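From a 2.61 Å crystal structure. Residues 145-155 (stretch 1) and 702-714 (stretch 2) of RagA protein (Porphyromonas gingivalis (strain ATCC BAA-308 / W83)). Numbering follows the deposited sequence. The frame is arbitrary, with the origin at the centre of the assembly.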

# COMPACT_ATOMS: atom_id res chain seq x y z
N GLU A 145 0.82 -15.50 33.02
CA GLU A 145 1.69 -14.93 34.06
C GLU A 145 2.21 -16.08 34.92
O GLU A 145 1.42 -16.82 35.51
N ILE A 146 3.54 -16.21 35.00
CA ILE A 146 4.19 -17.24 35.80
C ILE A 146 4.63 -16.64 37.13
O ILE A 146 5.50 -15.75 37.15
N HIS A 147 4.05 -17.12 38.23
CA HIS A 147 4.31 -16.59 39.58
C HIS A 147 4.00 -15.09 39.66
O HIS A 147 4.84 -14.28 40.05
N GLY A 148 2.78 -14.71 39.26
CA GLY A 148 2.30 -13.36 39.45
C GLY A 148 2.66 -12.41 38.32
O GLY A 148 3.31 -12.76 37.33
N THR A 149 2.21 -11.16 38.48
CA THR A 149 2.58 -10.08 37.58
C THR A 149 3.89 -9.49 38.09
O THR A 149 3.95 -9.02 39.23
N GLY A 150 4.92 -9.53 37.26
CA GLY A 150 6.18 -9.02 37.75
C GLY A 150 6.39 -7.53 37.58
O GLY A 150 7.45 -7.03 37.97
N SER A 151 5.43 -6.79 37.03
CA SER A 151 5.72 -5.40 36.72
C SER A 151 4.43 -4.63 36.51
O SER A 151 3.44 -5.17 36.01
N LEU A 152 4.44 -3.36 36.91
CA LEU A 152 3.31 -2.47 36.68
C LEU A 152 3.34 -1.82 35.29
O LEU A 152 2.50 -0.96 35.01
N GLY A 153 4.27 -2.22 34.41
CA GLY A 153 4.39 -1.62 33.09
C GLY A 153 4.83 -2.61 32.02
O GLY A 153 4.05 -2.98 31.14
N ALA A 154 6.09 -3.02 32.09
CA ALA A 154 6.60 -4.05 31.20
C ALA A 154 5.68 -5.26 31.21
O ALA A 154 5.13 -5.64 32.25
N SER A 155 5.50 -5.86 30.04
CA SER A 155 4.69 -7.06 29.93
C SER A 155 5.16 -8.14 30.89
O SER A 155 6.35 -8.25 31.20
N PHE A 702 8.49 -23.25 47.06
CA PHE A 702 8.31 -21.93 47.65
C PHE A 702 9.26 -20.96 46.98
O PHE A 702 10.46 -21.22 46.88
N TYR A 703 8.73 -19.83 46.53
CA TYR A 703 9.55 -18.83 45.87
C TYR A 703 9.27 -17.46 46.44
O TYR A 703 8.22 -17.21 47.04
N VAL A 704 10.22 -16.55 46.21
CA VAL A 704 10.02 -15.13 46.45
C VAL A 704 10.73 -14.38 45.34
O VAL A 704 11.93 -14.58 45.10
N ARG A 705 9.99 -13.53 44.65
CA ARG A 705 10.41 -12.90 43.41
C ARG A 705 10.31 -11.39 43.59
O ARG A 705 9.28 -10.88 44.05
N THR A 706 11.37 -10.69 43.26
CA THR A 706 11.46 -9.26 43.52
C THR A 706 11.78 -8.53 42.23
O THR A 706 12.67 -8.95 41.48
N THR A 707 11.07 -7.44 41.97
CA THR A 707 11.33 -6.61 40.81
C THR A 707 11.82 -5.23 41.25
O THR A 707 11.20 -4.58 42.09
N ASN A 708 12.95 -4.81 40.68
CA ASN A 708 13.59 -3.53 40.95
C ASN A 708 13.95 -2.86 39.64
O ASN A 708 14.00 -3.50 38.59
N ASP A 709 14.27 -1.56 39.72
CA ASP A 709 14.37 -0.71 38.53
C ASP A 709 13.11 -0.84 37.68
O ASP A 709 13.16 -0.90 36.44
N MET A 710 11.97 -0.89 38.36
CA MET A 710 10.72 -1.33 37.76
C MET A 710 10.33 -0.46 36.57
O MET A 710 10.27 0.78 36.67
N LEU A 711 10.07 -1.10 35.43
CA LEU A 711 9.66 -0.37 34.23
C LEU A 711 8.20 -0.00 34.39
O LEU A 711 7.31 -0.82 34.15
N ILE A 712 7.94 1.21 34.85
CA ILE A 712 6.57 1.70 34.96
C ILE A 712 6.34 2.66 33.81
O ILE A 712 7.15 3.56 33.56
N ASP A 713 5.25 2.44 33.08
CA ASP A 713 4.77 3.41 32.10
C ASP A 713 4.12 4.51 32.94
O ASP A 713 2.90 4.52 33.19
N VAL A 714 4.95 5.43 33.41
CA VAL A 714 4.54 6.34 34.48
C VAL A 714 3.42 7.25 33.96
O VAL A 714 3.56 7.85 32.88

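What holds the loop after I146 against the strand that begins stretch 2? Mainly R705, whose CA-to-CB bond points toward stretch 1 and whose chain, with chi1 between wells at 145° and chi2 and chi3 both t, carries the guanidinium to a run of backbone carbonyls. Its NH1 donates to H147 O at 2.8 Å, and a weak bond joins NH1 of R705 to G148 O at 3.3 Å. I146 O also lies 2.9 Å from R705 NH1, but the angle is too poor for a hydrogen bond. The other guanidinium nitrogens, NE and NH2, are satisfied elsewhere in the structure.

Why does the chain carry glycine beside this guanidinium? G150 lies over one face of the group, its CA 3.1 Å from R705 NH2, and a CB built on G150 would fall 1.9 Å from that same NH2 of R705, a clash. At G148 the backbone angles themselves call for glycine, since a CB there would be jammed against the carbonyl of H147. Beyond R705, T707 (m) points toward stretch 1 and its OG1 donates to G150 O at 2.8 Å, satisfying that carbonyl.

How do the aromatic side chains meet? H147 (m) and Y703 (p) both point toward the opposing stretch and stack face to face, with ring centroids 3.6 Å apart and planes only 14° from parallel. The contact is close: H147 CD2 lies 3.2 Å from Y703 CE2. Stacking leaves the polar atoms at the ring edges free for other partners, and H147 NE2 and Y703 OH are both hydrogen-bonded elsewhere in the structure.

What satisfies the polar groups near L711? The carbonyl of L711 accepts from the backbone of A154, with A154 N 3.3 Å from L711 O, and it also receives a CA-H...O contact from G153, whose CA is 3.2 Å from L711 O. A CB on G153 would clash with this oxygen. Within the loop, S151 (t) turns its OG to accept from G153 N at 2.9 Å. Water 1 bridges the stretches, donating to L152 O at 2.9 Å and to D713 O at 3.1 Å.

Which side chains supply the apolar packing here? L152 (m, t) points toward stretch 2, with its CG 3.9 Å from M710 SD and its CD1 4.0 Å from I712 CD1. M710 starts sideways, but its t, t, m conformation brings the end nearer, placing CE 3.5 Å from S151 CA. A154 CB rests 4.0 Å from L711 CB.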

# COMPACT_ATOMS: atom_id res chain seq x y z
CB GLU A 145 0.95 -13.91 34.93
CG GLU A 145 0.47 -12.63 34.22
CD GLU A 145 -0.29 -11.69 35.14
OE1 GLU A 145 -0.74 -12.15 36.21
OE2 GLU A 145 -0.46 -10.50 34.80
CB ILE A 146 5.39 -17.84 35.03
CG1 ILE A 146 4.89 -18.56 33.78
CG2 ILE A 146 6.26 -18.72 35.95
CD1 ILE A 146 5.98 -19.08 32.89
CB HIS A 147 5.76 -16.84 40.04
CG HIS A 147 6.11 -18.28 40.26
ND1 HIS A 147 7.42 -18.72 40.27
CD2 HIS A 147 5.35 -19.37 40.48
CE1 HIS A 147 7.45 -20.02 40.50
NE2 HIS A 147 6.20 -20.44 40.63
CB THR A 149 1.51 -8.98 37.54
OG1 THR A 149 0.26 -9.55 37.16
CG2 THR A 149 1.88 -7.92 36.52
CB SER A 151 6.61 -5.28 35.48
OG SER A 151 6.56 -3.99 34.90
CB LEU A 152 3.29 -1.39 37.76
CG LEU A 152 3.28 -1.88 39.20
CD1 LEU A 152 3.02 -0.70 40.10
CD2 LEU A 152 2.23 -2.94 39.39
CB ALA A 154 8.02 -4.45 31.62
CB SER A 155 4.73 -7.59 28.51
OG SER A 155 4.55 -8.99 28.54
CB PHE A 702 8.56 -21.96 49.16
CG PHE A 702 8.61 -20.60 49.81
CD1 PHE A 702 7.44 -19.94 50.16
CD2 PHE A 702 9.84 -19.97 50.06
CE1 PHE A 702 7.49 -18.67 50.76
CE2 PHE A 702 9.89 -18.70 50.65
CZ PHE A 702 8.71 -18.05 51.01
CB TYR A 703 9.28 -18.80 44.37
CG TYR A 703 7.88 -18.37 44.05
CD1 TYR A 703 7.57 -17.03 43.86
CD2 TYR A 703 6.86 -19.30 43.95
CE1 TYR A 703 6.28 -16.63 43.57
CE2 TYR A 703 5.57 -18.91 43.66
CZ TYR A 703 5.29 -17.58 43.47
OH TYR A 703 4.00 -17.20 43.18
CB VAL A 704 10.53 -14.65 47.83
CG1 VAL A 704 11.97 -15.06 48.04
CG2 VAL A 704 10.38 -13.15 47.93
CB ARG A 705 9.55 -13.42 42.24
CG ARG A 705 9.23 -12.43 41.16
CD ARG A 705 8.37 -13.06 40.09
NE ARG A 705 8.44 -12.28 38.85
CZ ARG A 705 7.53 -12.32 37.90
NH1 ARG A 705 6.48 -13.12 38.03
NH2 ARG A 705 7.67 -11.58 36.81
CB THR A 706 12.54 -8.96 44.55
OG1 THR A 706 12.58 -10.03 45.50
CG2 THR A 706 12.23 -7.65 45.24
CB THR A 707 10.08 -6.47 39.94
OG1 THR A 707 9.52 -7.77 39.68
CG2 THR A 707 10.45 -5.80 38.63
CB ASN A 708 14.84 -3.69 41.82
CG ASN A 708 14.57 -3.46 43.29
OD1 ASN A 708 14.16 -4.37 44.00
ND2 ASN A 708 14.75 -2.22 43.73
CB ASP A 709 15.63 -1.03 37.72
CG ASP A 709 16.91 -0.60 38.42
OD1 ASP A 709 16.83 -0.35 39.63
OD2 ASP A 709 17.98 -0.50 37.78
CB MET A 710 9.62 -1.31 38.82
CG MET A 710 8.21 -1.45 38.29
SD MET A 710 7.11 -2.25 39.47
CE MET A 710 7.70 -3.91 39.22
CB LEU A 711 9.89 -1.20 32.97
CG LEU A 711 11.33 -1.00 32.52
CD1 LEU A 711 11.80 -2.07 31.54
CD2 LEU A 711 11.46 0.41 31.94
CB ILE A 712 6.31 2.37 36.32
CG1 ILE A 712 6.45 1.36 37.47
CG2 ILE A 712 4.93 3.04 36.31
CD1 ILE A 712 5.79 1.81 38.80
CB ASP A 713 3.81 2.74 31.12
CG ASP A 713 3.57 3.57 29.87
OD1 ASP A 713 4.07 4.71 29.81
OD2 ASP A 713 2.89 3.07 28.95
CB VAL A 714 5.73 7.15 34.98
CG1 VAL A 714 5.25 8.36 35.75
CG2 VAL A 714 6.65 6.28 35.87
O HOH W 1 2.14 1.58 33.70